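Local structure of lytic polysaccharide monooxygenase (Neurospora crassa, 4QI8) at residues Phe100-Glu105 / Val125-Cys130; Thr60-Gly65 / Tyr136-Glu141. The protein probably cleaves cellulose oxidatively as a secreted, copper-dependent lytic polysaccharide monooxygenase of the AA9 family, drawing electrons from an external reductant. One frame throughout, in Å; residues are numbered along the deposited sequence.

Contact 1. Residues Phe100-Glu105 / Val125-Cys130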
loop_
_atom_site.group_PDB
_atom_site.type_symbol
_atom_site.label_atom_id
_atom_site.label_comp_id
_atom_site.label_asym_id
_atom_site.label_seq_id
_atom_site.Cartn_x
_atom_site.Cartn_y
_atom_site.Cartn_z
ATOM N N PHE A 100 -8.628 -4.531 -2.106
ATOM C CA PHE A 100 -8.905 -5.022 -0.761
ATOM C C PHE A 100 -7.628 -4.985 0.054
ATOM O O PHE A 100 -6.527 -5.198 -0.459
ATOM C CB PHE A 100 -9.568 -6.417 -0.747
ATOM C CG PHE A 100 -8.786 -7.513 -1.430
ATOM C CD1 PHE A 100 -8.849 -7.681 -2.800
ATOM C CD2 PHE A 100 -8.027 -8.403 -0.689
ATOM C CE1 PHE A 100 -8.155 -8.698 -3.424
ATOM C CE2 PHE A 100 -7.346 -9.435 -1.305
ATOM C CZ PHE A 100 -7.412 -9.586 -2.675
ATOM N N LYS A 101 -7.798 -4.667 1.331
ATOM C CA LYS A 101 -6.691 -4.509 2.247
ATOM C C LYS A 101 -6.253 -5.860 2.765
ATOM O O LYS A 101 -7.084 -6.651 3.206
ATOM C CB LYS A 101 -7.123 -3.624 3.410
ATOM C CG LYS A 101 -6.027 -3.327 4.416
ATOM C CD LYS A 101 -6.548 -2.538 5.610
ATOM C CE LYS A 101 -6.792 -1.084 5.277
ATOM N NZ LYS A 101 -7.513 -0.406 6.392
ATOM N N ILE A 102 -4.949 -6.116 2.731
ATOM C CA ILE A 102 -4.402 -7.349 3.286
ATOM C C ILE A 102 -3.526 -7.136 4.520
ATOM O O ILE A 102 -3.142 -8.105 5.165
ATOM C CB ILE A 102 -3.659 -8.210 2.237
ATOM C CG1 ILE A 102 -2.455 -7.470 1.648
ATOM C CG2 ILE A 102 -4.629 -8.643 1.151
ATOM C CD1 ILE A 102 -1.581 -8.364 0.797
ATOM N N TYR A 103 -3.239 -5.888 4.868
ATOM C CA TYR A 103 -2.467 -5.581 6.060
ATOM C C TYR A 103 -2.659 -4.120 6.416
ATOM O O TYR A 103 -2.643 -3.261 5.534
ATOM C CB TYR A 103 -0.967 -5.840 5.826
ATOM C CG TYR A 103 -0.094 -5.354 6.969
ATOM C CD1 TYR A 103 0.428 -4.069 6.978
ATOM C CD2 TYR A 103 0.196 -6.179 8.050
ATOM C CE1 TYR A 103 1.199 -3.620 8.030
ATOM C CE2 TYR A 103 0.973 -5.737 9.111
ATOM C CZ TYR A 103 1.477 -4.461 9.095
ATOM O OH TYR A 103 2.251 -4.012 10.146
ATOM N N HIS A 104 -2.790 -3.835 7.706
ATOM C CA HIS A 104 -2.549 -2.490 8.196
ATOM C C HIS A 104 -1.877 -2.528 9.554
ATOM O O HIS A 104 -2.061 -3.457 10.340
ATOM C CB HIS A 104 -3.800 -1.590 8.153
ATOM C CG HIS A 104 -4.936 -1.981 9.052
ATOM N ND1 HIS A 104 -6.196 -1.487 8.827
ATOM C CD2 HIS A 104 -5.021 -2.738 10.176
ATOM C CE1 HIS A 104 -7.018 -1.931 9.758
ATOM N NE2 HIS A 104 -6.333 -2.699 10.588
ATOM N N GLU A 105 -1.082 -1.499 9.805
ATOM C CA GLU A 105 -0.271 -1.414 11.009
ATOM C C GLU A 105 -0.999 -0.689 12.130
ATOM O O GLU A 105 -1.536 0.396 11.930
ATOM C CB GLU A 105 1.010 -0.655 10.671
ATOM C CG GLU A 105 1.978 -0.509 11.826
ATOM C CD GLU A 105 3.259 0.216 11.436
ATOM O OE1 GLU A 105 3.517 0.393 10.219
ATOM O OE2 GLU A 105 4.011 0.601 12.363
ATOM N N VAL A 125 5.210 -9.013 3.356
ATOM C CA VAL A 125 3.820 -8.901 2.956
ATOM C C VAL A 125 3.293 -10.304 2.742
ATOM O O VAL A 125 3.727 -11.006 1.834
ATOM C CB VAL A 125 3.656 -8.088 1.649
ATOM C CG1 VAL A 125 2.199 -7.967 1.287
ATOM C CG2 VAL A 125 4.282 -6.704 1.768
ATOM N N LYS A 126 2.378 -10.724 3.605
ATOM C CA LYS A 126 1.802 -12.053 3.491
ATOM C C LYS A 126 0.626 -12.046 2.519
ATOM O O LYS A 126 -0.379 -11.360 2.727
ATOM C CB LYS A 126 1.374 -12.602 4.857
ATOM C CG LYS A 126 0.856 -14.059 4.823
ATOM C CD LYS A 126 1.809 -15.053 4.108
ATOM C CE LYS A 126 2.639 -15.896 5.074
ATOM N NZ LYS A 126 3.652 -16.742 4.356
ATOM N N ILE A 127 0.772 -12.808 1.444
ATOM C CA ILE A 127 -0.263 -12.927 0.428
ATOM C C ILE A 127 -1.263 -14.002 0.870
ATOM O O ILE A 127 -0.867 -15.136 1.129
ATOM C CB ILE A 127 0.357 -13.338 -0.925
ATOM C CG1 ILE A 127 1.446 -12.342 -1.362
ATOM C CG2 ILE A 127 -0.713 -13.471 -1.998
ATOM C CD1 ILE A 127 0.966 -10.906 -1.619
ATOM N N PRO A 128 -2.559 -13.659 0.971
ATOM C CA PRO A 128 -3.547 -14.656 1.408
ATOM C C PRO A 128 -3.537 -15.930 0.567
ATOM O O PRO A 128 -3.375 -15.874 -0.647
ATOM C CB PRO A 128 -4.876 -13.924 1.235
ATOM C CG PRO A 128 -4.520 -12.486 1.404
ATOM C CD PRO A 128 -3.183 -12.337 0.762
ATOM N N SER A 129 -3.711 -17.075 1.222
ATOM C CA SER A 129 -3.657 -18.364 0.537
ATOM C C SER A 129 -4.878 -18.611 -0.329
ATOM O O SER A 129 -4.821 -19.370 -1.301
ATOM C CB SER A 129 -3.543 -19.500 1.560
ATOM O OG SER A 129 -4.698 -19.581 2.383
ATOM N N CYS A 130 -5.989 -17.987 0.039
ATOM C CA CYS A 130 -7.286 -18.411 -0.466
ATOM C C CYS A 130 -7.784 -17.627 -1.673
ATOM O O CYS A 130 -8.800 -17.995 -2.264
ATOM C CB CYS A 130 -8.328 -18.350 0.657
ATOM S SG CYS A 130 -8.547 -16.689 1.379
HETATM O O HOH W 1 -0.734 -9.439 4.629
#
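Ile-102 sits in a classic beta bulge at the margin of the AA9 beta-sandwich, where strand 99-104 of the mixed sheet comes close to the end of strand 122-126, an outermost strand of the antiparallel sheet, and to Ile-127 and Pro-128, which follow it. In the bulge Ile-102 and Tyr-103 both face Phe-78 of the neighbouring strand; the pair stands opposite this one residue, and the psi of Ile-102 (-7°) departs from that of an extended strand. The CA atoms of Ile-102 and Ile-127 are 7.5 Å apart. Side chains and one bridging water make the contact.

Ile-102 carries the apolar contact on two separate branches. With chi1 at 62°, CG1 lies between its backbone N and carbonyl carbon, and the extended chi2 (171°) sends CD1 on toward strand 122-126. There CD1 meets CG1 of Val-125 at 3.8 Å, the two side chains crossing at about a right angle, and also lies against the backbone carbonyl of Lys-126. The other branch, CG2, rests on the pyrrolidine of Pro-128, 3.9 Å from its CG, with CD nearly as close; here too the side chains run across each other. Val-125 and Pro-128 thus receive different methyls of one isoleucine. Lys-126 sends its ammonium away from this patch, to the carbonyl O of Gly-59. Beyond Pro-128 the chain is tied by the disulfide of Cys-130 to the C-terminal Cys-214.

A water supplies the polar link between the segments: it donates one hydrogen to O of Ile-102 at 2.8 Å and the other to O of Lys-126 at 2.7 Å.

Contact 2. Residues Thr60-Gly65 / Tyr136-Glu141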
loop_
_atom_site.group_PDB
_atom_site.type_symbol
_atom_site.label_atom_id
_atom_site.label_comp_id
_atom_site.label_asym_id
_atom_site.label_seq_id
_atom_site.Cartn_x
_atom_site.Cartn_y
_atom_site.Cartn_z
ATOM N N THR A 60 2.271 -17.233 0.471
ATOM C CA THR A 60 3.660 -16.965 0.833
ATOM C C THR A 60 3.853 -15.496 1.193
ATOM O O THR A 60 2.948 -14.674 1.032
ATOM C CB THR A 60 4.635 -17.344 -0.300
ATOM O OG1 THR A 60 4.453 -16.467 -1.415
ATOM C CG2 THR A 60 4.423 -18.789 -0.746
ATOM N N THR A 61 5.043 -15.201 1.701
ATOM C CA THR A 61 5.412 -13.867 2.131
ATOM C C THR A 61 6.496 -13.338 1.225
ATOM O O THR A 61 7.543 -13.965 1.069
ATOM C CB THR A 61 5.973 -13.887 3.551
ATOM O OG1 THR A 61 4.957 -14.322 4.454
ATOM C CG2 THR A 61 6.447 -12.507 3.974
ATOM N N ILE A 62 6.255 -12.166 0.654
ATOM C CA ILE A 62 7.250 -11.502 -0.170
ATOM C C ILE A 62 7.717 -10.258 0.562
ATOM O O ILE A 62 7.315 -10.007 1.696
ATOM C CB ILE A 62 6.694 -11.179 -1.557
ATOM C CG1 ILE A 62 5.496 -10.232 -1.466
ATOM C CG2 ILE A 62 6.284 -12.470 -2.251
ATOM C CD1 ILE A 62 4.921 -9.829 -2.811
ATOM N N THR A 63 8.583 -9.487 -0.070
ATOM C CA THR A 63 9.178 -8.356 0.619
ATOM C C THR A 63 9.013 -7.108 -0.237
ATOM O O THR A 63 9.333 -7.136 -1.415
ATOM C CB THR A 63 10.674 -8.621 0.915
ATOM O OG1 THR A 63 10.816 -9.802 1.714
ATOM C CG2 THR A 63 11.290 -7.454 1.653
ATOM N N TYR A 64 8.494 -6.037 0.366
ATOM C CA TYR A 64 8.385 -4.737 -0.294
ATOM C C TYR A 64 9.445 -3.827 0.316
ATOM O O TYR A 64 9.480 -3.642 1.533
ATOM C CB TYR A 64 6.979 -4.141 -0.110
ATOM C CG TYR A 64 6.424 -3.448 -1.334
ATOM C CD1 TYR A 64 7.085 -2.372 -1.907
ATOM C CD2 TYR A 64 5.231 -3.858 -1.919
ATOM C CE1 TYR A 64 6.571 -1.735 -3.040
ATOM C CE2 TYR A 64 4.722 -3.226 -3.041
ATOM C CZ TYR A 64 5.385 -2.160 -3.595
ATOM O OH TYR A 64 4.843 -1.538 -4.696
ATOM N N GLY A 65 10.306 -3.284 -0.533
ATOM C CA GLY A 65 11.402 -2.455 -0.083
ATOM C C GLY A 65 11.091 -0.971 -0.110
ATOM O O GLY A 65 10.336 -0.503 -0.968
ATOM N N TYR A 136 -2.217 -9.399 -10.414
ATOM C CA TYR A 136 -2.629 -8.484 -9.355
ATOM C C TYR A 136 -1.720 -7.266 -9.288
ATOM O O TYR A 136 -0.521 -7.354 -9.585
ATOM C CB TYR A 136 -2.526 -9.148 -7.981
ATOM C CG TYR A 136 -3.623 -10.118 -7.601
ATOM C CD1 TYR A 136 -3.641 -11.419 -8.101
ATOM C CD2 TYR A 136 -4.616 -9.746 -6.709
ATOM C CE1 TYR A 136 -4.631 -12.312 -7.734
ATOM C CE2 TYR A 136 -5.608 -10.630 -6.329
ATOM C CZ TYR A 136 -5.604 -11.913 -6.832
ATOM O OH TYR A 136 -6.613 -12.762 -6.433
ATOM N N LEU A 137 -2.289 -6.145 -8.845
ATOM C CA LEU A 137 -1.497 -5.049 -8.331
ATOM C C LEU A 137 -1.428 -5.157 -6.816
ATOM O O LEU A 137 -2.436 -5.458 -6.161
ATOM C CB LEU A 137 -2.116 -3.708 -8.710
ATOM C CG LEU A 137 -2.215 -3.458 -10.214
ATOM C CD1 LEU A 137 -2.967 -2.162 -10.495
ATOM C CD2 LEU A 137 -0.836 -3.399 -10.831
ATOM N N LEU A 138 -0.240 -4.880 -6.276
ATOM C CA LEU A 138 -0.017 -4.786 -4.841
ATOM C C LEU A 138 0.366 -3.353 -4.529
ATOM O O LEU A 138 1.424 -2.886 -4.947
ATOM C CB LEU A 138 1.084 -5.743 -4.397
ATOM C CG LEU A 138 1.525 -5.635 -2.934
ATOM C CD1 LEU A 138 0.418 -5.965 -1.941
ATOM C CD2 LEU A 138 2.723 -6.527 -2.709
ATOM N N ARG A 139 -0.530 -2.647 -3.848
ATOM C CA ARG A 139 -0.320 -1.256 -3.478
ATOM C C ARG A 139 0.293 -1.188 -2.086
ATOM O O ARG A 139 -0.255 -1.736 -1.131
ATOM C CB ARG A 139 -1.653 -0.498 -3.513
ATOM C CG ARG A 139 -1.602 0.941 -3.040
ATOM C CD ARG A 139 -2.981 1.572 -3.149
ATOM N NE ARG A 139 -3.002 2.958 -2.688
ATOM C CZ ARG A 139 -3.104 3.323 -1.418
ATOM N NH1 ARG A 139 -3.237 2.399 -0.471
ATOM N NH2 ARG A 139 -3.088 4.607 -1.094
ATOM N N ALA A 140 1.423 -0.486 -1.993
ATOM C CA ALA A 140 2.105 -0.186 -0.740
ATOM C C ALA A 140 1.842 1.259 -0.383
ATOM O O ALA A 140 1.952 2.129 -1.244
ATOM C CB ALA A 140 3.598 -0.383 -0.908
ATOM N N GLU A 141 1.534 1.518 0.883
ATOM C CA GLU A 141 1.518 2.882 1.370
ATOM C C GLU A 141 2.059 2.968 2.778
ATOM O O GLU A 141 1.824 2.094 3.614
ATOM C CB GLU A 141 0.131 3.528 1.307
ATOM C CG GLU A 141 -0.820 3.128 2.420
ATOM C CD GLU A 141 -2.230 3.668 2.241
ATOM O OE1 GLU A 141 -3.166 2.936 2.633
ATOM O OE2 GLU A 141 -2.416 4.770 1.666
#
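Strands 61-65 and 136-141 face each other from the two sheets of the beta-sandwich, their axes approaching to 9.4 Å and their directions turned by 47°, with Tyr-64 and Ala-140 nearest in register. Between them lies a wholly buried apolar layer made by Ile-62 and Tyr-64 on one side and Leu-138 and Ala-140 on the other.

The Tyr-64 ring is met by two residues from different directions. Ala-140 CB stands over the centre of one face, 3.7 Å from the ring centroid and only 12° off the normal, a CH-pi contact. Leu-138 comes instead to the ring edge near its plane, where its CD2 touches CD2 of Tyr-64 at 3.7 Å, the two side chains lying alongside and running opposite ways. The phenol of Tyr-64 reaches through the layer to strand 155-166, where its OH is hydrogen-bonded to OG of Ser-159. Replacing Tyr-64 with alanine is likely to open a gap over the Ala-140 methyl and beside Leu-138, and to leave Ser-159 OG without this partner.

On the opposite side of strand 134-144, Arg-139 points away from strand 61-67 and forms a salt bridge with Glu-141. Ala-140 is about 8 Å, side chain to side chain, from the copper ligand Tyr-157. With chi1 at 174° the Leu-138 branch extends away from its own N, toward the opposite sheet, and CD2 of Leu-138 also meets CD1 of Ile-62 tip to tip at 4.0 Å.

Both contacts join the two sheets of one beta-sandwich, their centres about 9 Å apart. Contact 2 lies deeper in the core, whereas contact 1 is partly buried nearer the margin. Both segments of contact 1 fall between those of contact 2 in the sequence: the order is 60-65, 100-105, 125-130, 136-141. Strands 61-67 and 122-126 are antiparallel neighbours in the small sheet, where Val-125 N probably bonds to Ile-62 O and Ile-127 N to Thr-60 O; strands 99-104 and 134-144 flank strand 76-82 in the mixed sheet. The adjacent strands of the small sheet thus pack on two different strands of the large one, with Phe-78 of strand 76-82, touched by both Val-125 and Ala-140, lying between them.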